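Local coordinates for protein 4-oxalmesaconate hydratase (Pseudomonas putida, PDB 5CGZ) that catalyses the zinc-dependent hydration of the enol form of oxalomesaconate to 4-carboxy-4-hydroxy-2-oxoadipate, the third step of gallate degradation, at residues 8-13 and 36-41; 42-47 and 84-89; 167-172 and 204-209; 173-178 and 224-229. One frame throughout, in Å; residues are numbered along the deposited sequence. Where two conformers were deposited one is given.

Contact 1: 8-13 and 36-41; sequences SAHSAD and CLSFGE. With ZN (zinc ion), chain C.
Two loops at the carboxyl ends of neighbouring parallel strands, 3-8 and 31-36, meet here at the zinc site, with His10 packed against Ser38 and Gly40. The strands end in register at Ser8 and Cys36, and Leu37 N closes the ladder with a bond to Ser8 O at 2.9 Å. Beyond it, Ser38 OG donates to Ala9 O at 2.8 Å, while Ser38 N adds a weak bond to the same oxygen. That hydroxyl, held between the backbone N and the carbonyl carbon of its residue (chi1 78°), also lies at the edge of the imidazole, 3.2 Å from His10 CD2. Gly40 CA comes within 3.7 Å of His10 CB, so close that a side chain at this position would press on the histidine. Ser11 OG donates to Phe39 O at 3.0 Å from above the carbonyl plane, and a water joins that oxygen to Ala12 N. The imidazole against which Ser38 OG and Gly40 CA lie binds the zinc ion through His10 ND1 at 2.1 Å, beside Asp13 OD1 at 2.0 Å, while His10 NE2 is hydrogen-bonded to Asp122. Glu44, His123 and a water complete the metal shell. Metal ligands carried on the loop after the first strand of a Rossmann-like sheet, in a His-x-x-Asp sequence, are typical of the MshB/PIG-L deacetylase family.

Contact 2: 42-47 and 84-89; sequences RGESAK and GDYPMR. With ZN (zinc ion), chain C.
With chi1 at -66°, Arg42 CG stands beside its own backbone N, and bends at chi2 and chi3 then carry the guanidinium over to the carbonyls of Asp85 and Tyr86. There NE and NH2 grip Tyr86 O side-on, at 3.0 Å from Arg42 NE and 2.9 Å from Arg42 NH2; the oxygen lies in the guanidinium plane, and both nitrogens reach it from one face of its carbonyl plane. Arg42 NE also makes a weak bond to Asp85 O. Asp85 answers in the other direction, its carboxylate turned 82° from the guanidinium and spent on backbone N-H groups: OD1 accepts from Arg42 N at 3.0 Å through its syn lone pair, and OD2 takes Gly43 N at 2.9 Å. Gly43 CA sits over the centre of the Tyr86 ring, 3.4 Å from the centroid, in a CH-pi contact; a side chain at this glycine would run into the ring at Tyr86 CE1. An alanine in place of Arg42 would probably leave Tyr86 O without its two-pronged donor and Glu56 without its salt-bridge partner. Next in the chain, in the conformer described, Glu44 OE2 binds the zinc ion at 2.0 Å, so the turn clamped by Asp85 and Tyr86 leads directly into a metal ligand. The contact thus ties the loop before helix 46-50 to the loop between strand 76-80 and helix 92-105, beside the start of helix 122-138, where Asp122 accepts from Tyr86 N and Met88 N; a second subunit packs against Arg42, Tyr86 and Pro87.

Contact 3: 167-172 and 204-209; sequences WRPDTF and LQRGVQ
Trp167 meets Arg206 tip to tip, its ring atom CZ3 3.6 Å from Arg206 NH2, which lies near the plane of the indole at its edge. With the two planes 60° apart this is no stack; the indole's own polar atom, NE1, bonds to Ala156 O. Two residues on, Pro169 CG stands over one face of the guanidinium, 4.1 Å from Arg206 NH1, the two side chains crossing at about a right angle. Asp170 and Thr171 both face Leu228 in a classic beta bulge, which leads the chain into strand 171-174. Phe172 then makes the largest contribution, its CB directed at the helix. Its CE1 touches Arg206 CD at 3.7 Å, a carbon that the bend of the arginine chain at chi2 (-50°) places against the ring, and Arg206 O lies over one face of the ring, offset toward the rim. The ring atom CZ of Phe172 approaches Gln209 OE1 at 3.7 Å, with ring and amide planes 72° apart. That same amide oxygen accepts from Arg206 NH1 at 2.9 Å, in its carbonyl plane and on a lone pair, which helps to fix the rotation of the guanidinium. Arg206 NH2 has salt bridges to Glu158 and to Glu163 of a third subunit, so this buried charge is likely to be well balanced. Helix 193-212 thus lies against strand 171-174, the outermost strand of the sheet within this chain, with strand 225-230 alongside, where Ala225 touches Arg206. At Thr171 and Phe172 a strand of a fourth subunit pairs in parallel, carrying the sheet across the interface.

Contact 4: 173-178 and 224-229; sequences LDITSV and YAEGLQ
Backbone hydrogen bonds join Leu173 and Glu226 into an antiparallel hydrogen-bonded pair: Leu173 N reaches Glu226 O at 2.8 Å, and Glu226 N returns to Leu173 O at 2.9 Å. Asp174 and Ala225 form the non-hydrogen-bonded pair that follows, and Ile175 N bonds to Tyr224 O at 3.0 Å as the strands part. Side-chain hydrogen bonds continue the join. Thr176 OG1, beside its own backbone N (chi1 -62°), accepts from Tyr224 N at 3.1 Å in an almost linear bond and donates to Asp174 OD1 at 2.7 Å. Thr176 N also bonds to that carboxylate oxygen, which closes an Asx turn. A valine in place of Thr176 would probably leave Tyr224 N without its acceptor and Asp174 OD1 with one donor fewer. Among the apolar contacts, Ile175 CG1 rests 3.8 Å from Tyr224 CB, and Leu173 CB touches Leu228 CD2 on the face that also carries Glu226, whose carboxylate is held by Lys182 and by the backbone of Gly20 and Ala21. Ile175 CD1 makes a van der Waals contact with the aliphatic part of that glutamate, 3.8 Å from Glu226 CG, the two side chains crossing at about a right angle. Helix 13-27 covers this face, while helix 193-212 packs against Ala225 on the other; strand 225-230 lies between strands 154-157 and 171-174, and a fourth subunit extends the sheet beyond Leu173.

Overall arrangement
Contacts 1 and 2 share the zinc ion and its water ligand: His10 and Asp13 come from contact 1 and Glu44 from contact 2, with His123 as the remaining protein ligand. Their centres lie about 8 Å apart, and Gly40 O probably accepts from Ser45 OG at 2.9 Å. Contacts 3 and 4 form a second pair, also about 8 Å between centres, joined where Thr171 O meets Leu228 N at 2.8 Å and built on the same strand 171-174. The two pairs do not touch: contacts 1 and 4 are about 22 Å apart between centres and about 8 Å at their nearest atoms, and Trp167 of contact 3 remains about 14 Å from the zinc ion at its nearest side-chain atom.

Contact 1: 8-13 and 36-41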
loop_
_atom_site.group_PDB
_atom_site.type_symbol
_atom_site.label_atom_id
_atom_site.label_comp_id
_atom_site.label_asym_id
_atom_site.label_seq_id
_atom_site.Cartn_x
_atom_site.Cartn_y
_atom_site.Cartn_z
ATOM N N SER A 8 -15.988 18.536 12.648
ATOM C CA SER A 8 -14.802 19.374 12.535
ATOM C C SER A 8 -13.968 19.288 13.820
ATOM O O SER A 8 -14.494 19.534 14.905
ATOM C CB SER A 8 -15.254 20.815 12.254
ATOM O OG SER A 8 -14.177 21.692 12.036
ATOM N N ALA A 9 -12.689 18.921 13.728
ATOM C CA ALA A 9 -11.874 18.796 14.948
ATOM C C ALA A 9 -11.727 20.143 15.665
ATOM O O ALA A 9 -11.876 20.245 16.885
ATOM C CB ALA A 9 -10.499 18.234 14.629
ATOM N N HIS A 10 -11.422 21.165 14.881
ATOM C CA HIS A 10 -11.251 22.521 15.373
ATOM C C HIS A 10 -12.268 23.389 14.652
ATOM O O HIS A 10 -12.673 23.064 13.539
ATOM C CB HIS A 10 -9.823 22.994 15.119
ATOM C CG HIS A 10 -8.786 21.987 15.519
ATOM N ND1 HIS A 10 -7.993 21.325 14.602
ATOM C CD2 HIS A 10 -8.437 21.502 16.735
ATOM C CE1 HIS A 10 -7.187 20.493 15.239
ATOM N NE2 HIS A 10 -7.439 20.578 16.535
ATOM N N SER A 11 -12.666 24.495 15.265
ATOM C CA SER A 11 -13.785 25.279 14.747
ATOM C C SER A 11 -13.580 25.804 13.317
ATOM O O SER A 11 -14.544 25.911 12.576
ATOM C CB SER A 11 -14.098 26.448 15.698
ATOM O OG SER A 11 -12.962 27.265 15.931
ATOM N N ALA A 12 -12.346 26.096 12.907
ATOM C CA ALA A 12 -12.124 26.662 11.569
ATOM C C ALA A 12 -12.132 25.624 10.435
ATOM O O ALA A 12 -12.342 25.957 9.263
ATOM C CB ALA A 12 -10.810 27.439 11.538
ATOM N N ASP A 13 -11.912 24.366 10.781
ATOM C CA ASP A 13 -11.725 23.346 9.763
ATOM C C ASP A 13 -12.893 23.202 8.792
ATOM O O ASP A 13 -12.670 23.038 7.596
ATOM C CB ASP A 13 -11.432 22.007 10.429
ATOM C CG ASP A 13 -9.988 21.900 10.872
ATOM O OD1 ASP A 13 -9.736 21.666 12.071
ATOM O OD2 ASP A 13 -9.105 22.054 10.000
ATOM N N CYS A 36 -18.354 21.165 15.919
ATOM C CA CYS A 36 -16.957 21.514 16.172
ATOM C C CYS A 36 -16.529 20.932 17.508
ATOM O O CYS A 36 -16.995 21.378 18.556
ATOM C CB CYS A 36 -16.756 23.025 16.186
ATOM S SG CYS A 36 -17.181 23.854 14.655
ATOM N N LEU A 37 -15.643 19.943 17.481
ATOM C CA LEU A 37 -15.285 19.244 18.709
ATOM C C LEU A 37 -14.513 20.163 19.656
ATOM O O LEU A 37 -14.652 20.068 20.878
ATOM C CB LEU A 37 -14.475 17.981 18.397
ATOM C CG LEU A 37 -15.224 16.897 17.607
ATOM C CD1 LEU A 37 -14.277 15.787 17.159
ATOM C CD2 LEU A 37 -16.377 16.321 18.419
ATOM N N SER A 38 -13.708 21.053 19.084
ATOM C CA SER A 38 -12.948 22.025 19.867
ATOM C C SER A 38 -12.878 23.321 19.077
ATOM O O SER A 38 -13.417 23.397 17.979
ATOM C CB SER A 38 -11.541 21.505 20.187
ATOM O OG SER A 38 -10.692 21.629 19.055
ATOM N N PHE A 39 -12.213 24.335 19.617
ATOM C CA PHE A 39 -12.114 25.611 18.916
ATOM C C PHE A 39 -10.755 25.821 18.252
ATOM O O PHE A 39 -10.531 26.859 17.623
ATOM C CB PHE A 39 -12.384 26.773 19.880
ATOM C CG PHE A 39 -13.780 26.785 20.453
ATOM C CD1 PHE A 39 -14.829 27.365 19.752
ATOM C CD2 PHE A 39 -14.035 26.234 21.697
ATOM C CE1 PHE A 39 -16.109 27.386 20.278
ATOM C CE2 PHE A 39 -15.314 26.248 22.236
ATOM C CZ PHE A 39 -16.352 26.828 21.530
ATOM N N GLY A 40 -9.847 24.855 18.400
ATOM C CA GLY A 40 -8.472 25.036 17.939
ATOM C C GLY A 40 -7.799 26.138 18.743
ATOM O O GLY A 40 -6.897 26.833 18.260
ATOM N N GLU A 41 -8.239 26.283 19.990
ATOM C CA GLU A 41 -7.824 27.398 20.836
ATOM C C GLU A 41 -6.317 27.387 21.154
ATOM O O GLU A 41 -5.699 28.439 21.275
ATOM C CB GLU A 41 -8.652 27.413 22.136
ATOM C CG GLU A 41 -8.571 26.148 23.017
ATOM C CD GLU A 41 -9.617 25.083 22.662
ATOM O OE1 GLU A 41 -10.153 25.104 21.529
ATOM O OE2 GLU A 41 -9.903 24.215 23.517
HETATM ZN ZN ZN C . -7.804 21.581 12.566
HETATM O O HOH W 1 -9.901 26.549 14.632
HETATM O O HOH W 2 -6.498 23.009 10.995
#

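Contact 2: 42-47 and 84-89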
loop_
_atom_site.group_PDB
_atom_site.type_symbol
_atom_site.label_atom_id
_atom_site.label_comp_id
_atom_site.label_asym_id
_atom_site.label_seq_id
_atom_site.Cartn_x
_atom_site.Cartn_y
_atom_site.Cartn_z
ATOM N N ARG A 42 -5.713 26.212 21.259
ATOM C CA ARG A 42 -4.290 26.142 21.602
ATOM C C ARG A 42 -3.359 26.019 20.388
ATOM O O ARG A 42 -2.266 26.593 20.381
ATOM C CB ARG A 42 -4.045 24.980 22.564
ATOM C CG ARG A 42 -4.706 25.195 23.925
ATOM C CD ARG A 42 -5.218 23.894 24.531
ATOM N NE ARG A 42 -4.148 22.925 24.759
ATOM C CZ ARG A 42 -3.393 22.890 25.853
ATOM N NH1 ARG A 42 -3.580 23.785 26.817
ATOM N NH2 ARG A 42 -2.449 21.965 25.985
ATOM N N GLY A 43 -3.779 25.288 19.357
ATOM C CA GLY A 43 -2.888 25.020 18.237
ATOM C C GLY A 43 -3.231 25.646 16.894
ATOM O O GLY A 43 -2.459 25.531 15.950
ATOM N N GLU A 44 -4.392 26.287 16.791
ATOM C CA GLU A 44 -4.796 26.921 15.535
ATOM C C GLU A 44 -5.193 28.384 15.773
ATOM O O GLU A 44 -6.085 28.913 15.109
ATOM C CB GLU A 44 -5.955 26.147 14.875
ATOM C CG GLU A 44 -5.637 24.676 14.518
ATOM C CD GLU A 44 -6.719 24.004 13.648
ATOM O OE1 GLU A 44 -7.825 24.568 13.510
ATOM O OE2 GLU A 44 -6.462 22.912 13.087
ATOM N N SER A 45 -4.521 29.036 16.720
ATOM C CA SER A 45 -4.864 30.412 17.084
ATOM C C SER A 45 -3.644 31.287 17.372
ATOM O O SER A 45 -3.663 32.100 18.294
ATOM C CB SER A 45 -5.785 30.398 18.307
ATOM O OG SER A 45 -6.997 29.715 18.027
ATOM N N ALA A 46 -2.591 31.122 16.577
ATOM C CA ALA A 46 -1.315 31.793 16.822
ATOM C C ALA A 46 -1.432 33.322 16.873
ATOM O O ALA A 46 -0.849 33.959 17.749
ATOM C CB ALA A 46 -0.299 31.381 15.758
ATOM N N LYS A 47 -2.178 33.903 15.937
ATOM C CA LYS A 47 -2.352 35.351 15.896
ATOM C C LYS A 47 -2.869 35.885 17.224
ATOM O O LYS A 47 -2.362 36.878 17.743
ATOM C CB LYS A 47 -3.303 35.753 14.776
ATOM C CG LYS A 47 -2.689 35.721 13.389
ATOM C CD LYS A 47 -1.724 36.874 13.172
ATOM C CE LYS A 47 -1.600 37.220 11.687
ATOM N NZ LYS A 47 -1.040 36.098 10.889
ATOM N N GLY A 84 -11.481 20.545 23.902
ATOM C CA GLY A 84 -10.077 20.934 23.969
ATOM C C GLY A 84 -9.208 20.376 22.850
ATOM O O GLY A 84 -9.375 19.223 22.439
ATOM N N ASP A 85 -8.277 21.192 22.358
ATOM C CA ASP A 85 -7.357 20.771 21.301
ATOM C C ASP A 85 -5.916 20.708 21.808
ATOM O O ASP A 85 -5.605 21.253 22.865
ATOM C CB ASP A 85 -7.434 21.725 20.110
ATOM C CG ASP A 85 -6.850 23.097 20.431
ATOM O OD1 ASP A 85 -7.059 23.579 21.566
ATOM O OD2 ASP A 85 -6.172 23.683 19.557
ATOM N N TYR A 86 -5.049 20.043 21.049
ATOM C CA TYR A 86 -3.606 20.023 21.320
ATOM C C TYR A 86 -3.245 19.788 22.775
ATOM O O TYR A 86 -2.640 20.656 23.395
ATOM C CB TYR A 86 -2.961 21.338 20.883
ATOM C CG TYR A 86 -2.737 21.480 19.396
ATOM C CD1 TYR A 86 -3.810 21.593 18.520
ATOM C CD2 TYR A 86 -1.450 21.534 18.869
ATOM C CE1 TYR A 86 -3.617 21.742 17.162
ATOM C CE2 TYR A 86 -1.241 21.684 17.496
ATOM C CZ TYR A 86 -2.328 21.784 16.653
ATOM O OH TYR A 86 -2.139 21.939 15.296
ATOM N N PRO A 87 -3.578 18.609 23.317
ATOM C CA PRO A 87 -4.185 17.485 22.603
ATOM C C PRO A 87 -5.691 17.412 22.761
ATOM O O PRO A 87 -6.229 17.678 23.841
ATOM C CB PRO A 87 -3.543 16.272 23.279
ATOM C CG PRO A 87 -3.474 16.724 24.735
ATOM C CD PRO A 87 -3.167 18.225 24.681
ATOM N N MET A 88 -6.366 17.018 21.689
ATOM C CA MET A 88 -7.755 16.607 21.782
ATOM C C MET A 88 -7.814 15.166 22.293
ATOM O O MET A 88 -7.105 14.290 21.796
ATOM C CB MET A 88 -8.444 16.739 20.424
ATOM C CG MET A 88 -9.948 16.570 20.473
ATOM S SD MET A 88 -10.729 17.114 18.929
ATOM C CE MET A 88 -10.725 15.582 18.034
ATOM N N ARG A 89 -8.647 14.930 23.301
ATOM C CA ARG A 89 -8.880 13.584 23.827
ATOM C C ARG A 89 -10.374 13.360 24.015
ATOM O O ARG A 89 -11.086 14.266 24.427
ATOM C CB ARG A 89 -8.145 13.378 25.162
ATOM C CG ARG A 89 -6.616 13.354 25.051
ATOM C CD ARG A 89 -6.137 12.114 24.279
ATOM N NE ARG A 89 -4.679 11.979 24.275
ATOM C CZ ARG A 89 -3.890 12.391 23.286
ATOM N NH1 ARG A 89 -4.413 12.970 22.211
ATOM N NH2 ARG A 89 -2.572 12.228 23.371
HETATM ZN ZN ZN C . -7.804 21.581 12.566
HETATM O O HOH W 2 -6.498 23.009 10.995
#

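Contact 3: 167-172 and 204-209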
loop_
_atom_site.group_PDB
_atom_site.type_symbol
_atom_site.label_atom_id
_atom_site.label_comp_id
_atom_site.label_asym_id
_atom_site.label_seq_id
_atom_site.Cartn_x
_atom_site.Cartn_y
_atom_site.Cartn_z
ATOM N N TRP A 167 -3.880 10.819 1.341
ATOM C CA TRP A 167 -5.268 11.087 1.017
ATOM C C TRP A 167 -5.388 11.259 -0.493
ATOM O O TRP A 167 -4.555 11.915 -1.121
ATOM C CB TRP A 167 -5.723 12.337 1.774
ATOM C CG TRP A 167 -7.107 12.861 1.497
ATOM C CD1 TRP A 167 -8.248 12.590 2.213
ATOM C CD2 TRP A 167 -7.488 13.800 0.477
ATOM N NE1 TRP A 167 -9.308 13.297 1.694
ATOM C CE2 TRP A 167 -8.874 14.040 0.632
ATOM C CE3 TRP A 167 -6.796 14.457 -0.542
ATOM C CZ2 TRP A 167 -9.576 14.912 -0.204
ATOM C CZ3 TRP A 167 -7.499 15.326 -1.370
ATOM C CH2 TRP A 167 -8.873 15.544 -1.197
ATOM N N ARG A 168 -6.405 10.645 -1.079
ATOM C CA ARG A 168 -6.659 10.776 -2.505
ATOM C C ARG A 168 -8.128 11.125 -2.720
ATOM O O ARG A 168 -8.998 10.434 -2.213
ATOM C CB ARG A 168 -6.317 9.474 -3.255
ATOM C CG ARG A 168 -6.692 9.528 -4.750
ATOM C CD ARG A 168 -6.437 8.206 -5.485
ATOM N NE ARG A 168 -7.454 7.189 -5.205
ATOM C CZ ARG A 168 -8.606 7.038 -5.871
ATOM N NH1 ARG A 168 -9.436 6.059 -5.519
ATOM N NH2 ARG A 168 -8.944 7.850 -6.880
ATOM N N PRO A 169 -8.413 12.187 -3.477
ATOM C CA PRO A 169 -9.844 12.441 -3.702
ATOM C C PRO A 169 -10.399 11.457 -4.723
ATOM O O PRO A 169 -9.898 11.436 -5.838
ATOM C CB PRO A 169 -9.870 13.879 -4.236
ATOM C CG PRO A 169 -8.523 14.052 -4.922
ATOM C CD PRO A 169 -7.538 13.145 -4.183
ATOM N N ASP A 170 -11.373 10.630 -4.350
ATOM C CA ASP A 170 -12.030 9.757 -5.324
ATOM C C ASP A 170 -13.346 10.405 -5.771
ATOM O O ASP A 170 -14.060 9.883 -6.633
ATOM C CB ASP A 170 -12.278 8.355 -4.743
ATOM C CG ASP A 170 -13.100 8.384 -3.447
ATOM O OD1 ASP A 170 -14.130 9.080 -3.384
ATOM O OD2 ASP A 170 -12.714 7.711 -2.481
ATOM N N THR A 171 -13.650 11.557 -5.184
ATOM C CA THR A 171 -14.896 12.269 -5.478
ATOM C C THR A 171 -14.623 13.768 -5.541
ATOM O O THR A 171 -14.057 14.328 -4.611
ATOM C CB THR A 171 -15.973 11.978 -4.403
ATOM O OG1 THR A 171 -16.229 10.571 -4.349
ATOM C CG2 THR A 171 -17.296 12.714 -4.700
ATOM N N PHE A 172 -14.993 14.412 -6.647
ATOM C CA PHE A 172 -14.939 15.873 -6.723
ATOM C C PHE A 172 -16.338 16.459 -6.695
ATOM O O PHE A 172 -17.203 16.089 -7.500
ATOM C CB PHE A 172 -14.218 16.359 -7.990
ATOM C CG PHE A 172 -12.733 16.158 -7.958
ATOM C CD1 PHE A 172 -11.948 16.859 -7.055
ATOM C CD2 PHE A 172 -12.119 15.285 -8.844
ATOM C CE1 PHE A 172 -10.567 16.678 -7.019
ATOM C CE2 PHE A 172 -10.743 15.102 -8.824
ATOM C CZ PHE A 172 -9.965 15.797 -7.904
ATOM N N LEU A 204 -9.345 26.115 -6.898
ATOM C CA LEU A 204 -9.066 26.309 -8.313
ATOM C C LEU A 204 -8.339 25.096 -8.889
ATOM O O LEU A 204 -8.646 24.658 -10.001
ATOM C CB LEU A 204 -8.246 27.586 -8.535
ATOM C CG LEU A 204 -8.979 28.920 -8.345
ATOM C CD1 LEU A 204 -7.983 30.079 -8.248
ATOM C CD2 LEU A 204 -9.989 29.171 -9.474
ATOM N N GLN A 205 -7.385 24.545 -8.136
ATOM C CA GLN A 205 -6.657 23.364 -8.599
ATOM C C GLN A 205 -7.598 22.166 -8.737
ATOM O O GLN A 205 -7.594 21.466 -9.747
ATOM C CB GLN A 205 -5.502 23.023 -7.643
ATOM C CG GLN A 205 -4.351 24.043 -7.655
ATOM C CD GLN A 205 -3.754 24.228 -9.040
ATOM O OE1 GLN A 205 -4.259 25.014 -9.844
ATOM N NE2 GLN A 205 -2.678 23.500 -9.327
ATOM N N ARG A 206 -8.410 21.931 -7.714
ATOM C CA ARG A 206 -9.350 20.815 -7.762
ATOM C C ARG A 206 -10.375 21.057 -8.860
ATOM O O ARG A 206 -10.852 20.114 -9.484
ATOM C CB ARG A 206 -10.039 20.612 -6.407
ATOM C CG ARG A 206 -9.066 20.281 -5.266
ATOM C CD ARG A 206 -8.113 19.148 -5.633
ATOM N NE ARG A 206 -7.278 18.775 -4.488
ATOM C CZ ARG A 206 -6.317 17.857 -4.517
ATOM N NH1 ARG A 206 -6.054 17.191 -5.638
ATOM N NH2 ARG A 206 -5.619 17.599 -3.417
ATOM N N GLY A 207 -10.696 22.326 -9.108
ATOM C CA GLY A 207 -11.605 22.673 -10.189
ATOM C C GLY A 207 -11.069 22.219 -11.537
ATOM O O GLY A 207 -11.788 21.605 -12.330
ATOM N N VAL A 208 -9.803 22.520 -11.800
ATOM C CA VAL A 208 -9.179 22.108 -13.058
ATOM C C VAL A 208 -9.136 20.586 -13.163
ATOM O O VAL A 208 -9.422 20.023 -14.218
ATOM C CB VAL A 208 -7.745 22.685 -13.204
ATOM C CG1 VAL A 208 -6.997 22.010 -14.361
ATOM C CG2 VAL A 208 -7.799 24.202 -13.414
ATOM N N GLN A 209 -8.797 19.914 -12.062
ATOM C CA GLN A 209 -8.705 18.453 -12.070
ATOM C C GLN A 209 -10.074 17.801 -12.265
ATOM O O GLN A 209 -10.194 16.822 -12.991
ATOM C CB GLN A 209 -8.053 17.944 -10.784
ATOM C CG GLN A 209 -6.617 18.448 -10.589
ATOM C CD GLN A 209 -6.083 18.164 -9.189
ATOM O OE1 GLN A 209 -6.700 17.435 -8.413
ATOM N NE2 GLN A 209 -4.932 18.745 -8.865
#

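Contact 4: 173-178 and 224-229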
loop_
_atom_site.group_PDB
_atom_site.type_symbol
_atom_site.label_atom_id
_atom_site.label_comp_id
_atom_site.label_asym_id
_atom_site.label_seq_id
_atom_site.Cartn_x
_atom_site.Cartn_y
_atom_site.Cartn_z
ATOM N N LEU A 173 -16.545 17.379 -5.765
ATOM C CA LEU A 173 -17.804 18.095 -5.652
ATOM C C LEU A 173 -17.657 19.449 -6.335
ATOM O O LEU A 173 -16.818 20.251 -5.936
ATOM C CB LEU A 173 -18.199 18.276 -4.184
ATOM C CG LEU A 173 -19.574 18.887 -3.912
ATOM C CD1 LEU A 173 -20.686 17.902 -4.310
ATOM C CD2 LEU A 173 -19.700 19.307 -2.443
ATOM N N ASP A 174 -18.460 19.692 -7.366
ATOM C CA ASP A 174 -18.417 20.970 -8.071
ATOM C C ASP A 174 -19.101 22.033 -7.229
ATOM O O ASP A 174 -20.320 22.021 -7.078
ATOM C CB ASP A 174 -19.090 20.858 -9.442
ATOM C CG ASP A 174 -18.991 22.144 -10.251
ATOM O OD1 ASP A 174 -18.429 23.142 -9.744
ATOM O OD2 ASP A 174 -19.489 22.159 -11.400
ATOM N N ILE A 175 -18.315 22.954 -6.682
ATOM C CA ILE A 175 -18.866 23.990 -5.818
ATOM C C ILE A 175 -18.833 25.359 -6.494
ATOM O O ILE A 175 -18.942 26.392 -5.832
ATOM C CB ILE A 175 -18.105 24.082 -4.470
ATOM C CG1 ILE A 175 -16.647 24.488 -4.702
ATOM C CG2 ILE A 175 -18.212 22.767 -3.692
ATOM C CD1 ILE A 175 -15.956 24.982 -3.423
ATOM N N THR A 176 -18.676 25.362 -7.811
ATOM C CA THR A 176 -18.612 26.605 -8.568
ATOM C C THR A 176 -19.793 27.546 -8.247
ATOM O O THR A 176 -19.611 28.753 -8.091
ATOM C CB THR A 176 -18.587 26.323 -10.076
ATOM O OG1 THR A 176 -17.412 25.557 -10.404
ATOM C CG2 THR A 176 -18.591 27.635 -10.858
ATOM N N SER A 177 -20.991 26.984 -8.119
ATOM C CA SER A 177 -22.194 27.793 -7.900
ATOM C C SER A 177 -22.279 28.404 -6.501
ATOM O O SER A 177 -23.111 29.274 -6.263
ATOM C CB SER A 177 -23.453 26.957 -8.165
ATOM O OG SER A 177 -23.579 25.915 -7.210
ATOM N N VAL A 178 -21.427 27.972 -5.574
ATOM C CA VAL A 178 -21.459 28.564 -4.238
ATOM C C VAL A 178 -20.112 29.104 -3.793
ATOM O O VAL A 178 -19.909 29.347 -2.603
ATOM C CB VAL A 178 -21.952 27.556 -3.167
ATOM C CG1 VAL A 178 -23.425 27.205 -3.404
ATOM C CG2 VAL A 178 -21.067 26.296 -3.147
ATOM N N TYR A 224 -14.460 25.815 -9.491
ATOM C CA TYR A 224 -14.109 25.558 -8.099
ATOM C C TYR A 224 -14.636 24.191 -7.685
ATOM O O TYR A 224 -15.802 23.875 -7.947
ATOM C CB TYR A 224 -14.698 26.639 -7.176
ATOM C CG TYR A 224 -14.243 28.053 -7.485
ATOM C CD1 TYR A 224 -13.065 28.558 -6.942
ATOM C CD2 TYR A 224 -14.994 28.879 -8.310
ATOM C CE1 TYR A 224 -12.643 29.847 -7.214
ATOM C CE2 TYR A 224 -14.583 30.179 -8.594
ATOM C CZ TYR A 224 -13.408 30.653 -8.043
ATOM O OH TYR A 224 -12.999 31.934 -8.315
ATOM N N ALA A 225 -13.800 23.381 -7.038
ATOM C CA ALA A 225 -14.252 22.065 -6.578
ATOM C C ALA A 225 -13.656 21.725 -5.218
ATOM O O ALA A 225 -12.616 22.264 -4.843
ATOM C CB ALA A 225 -13.895 20.978 -7.609
ATOM N N GLU A 226 -14.333 20.849 -4.476
ATOM C CA GLU A 226 -13.763 20.253 -3.272
ATOM C C GLU A 226 -13.530 18.760 -3.521
ATOM O O GLU A 226 -14.371 18.082 -4.124
ATOM C CB GLU A 226 -14.679 20.475 -2.058
ATOM C CG GLU A 226 -14.621 21.907 -1.534
ATOM C CD GLU A 226 -15.633 22.216 -0.421
ATOM O OE1 GLU A 226 -16.501 21.365 -0.110
ATOM O OE2 GLU A 226 -15.554 23.333 0.136
ATOM N N GLY A 227 -12.374 18.263 -3.100
ATOM C CA GLY A 227 -12.054 16.850 -3.239
ATOM C C GLY A 227 -12.403 16.108 -1.961
ATOM O O GLY A 227 -12.190 16.626 -0.857
ATOM N N LEU A 228 -12.958 14.909 -2.111
ATOM C CA LEU A 228 -13.359 14.069 -0.982
ATOM C C LEU A 228 -12.822 12.652 -1.155
ATOM O O LEU A 228 -12.764 12.140 -2.279
ATOM C CB LEU A 228 -14.886 14.000 -0.852
ATOM C CG LEU A 228 -15.764 15.196 -0.449
ATOM C CD1 LEU A 228 -15.350 15.754 0.893
ATOM C CD2 LEU A 228 -15.767 16.273 -1.511
ATOM N N GLN A 229 -12.454 12.006 -0.053
ATOM C CA GLN A 229 -12.150 10.579 -0.102
ATOM C C GLN A 229 -13.215 9.789 0.648
ATOM O O GLN A 229 -13.413 9.975 1.844
ATOM C CB GLN A 229 -10.764 10.271 0.478
ATOM C CG GLN A 229 -10.423 8.782 0.368
ATOM C CD GLN A 229 -8.921 8.480 0.380
ATOM O OE1 GLN A 229 -8.134 9.191 0.996
ATOM N NE2 GLN A 229 -8.527 7.409 -0.314
#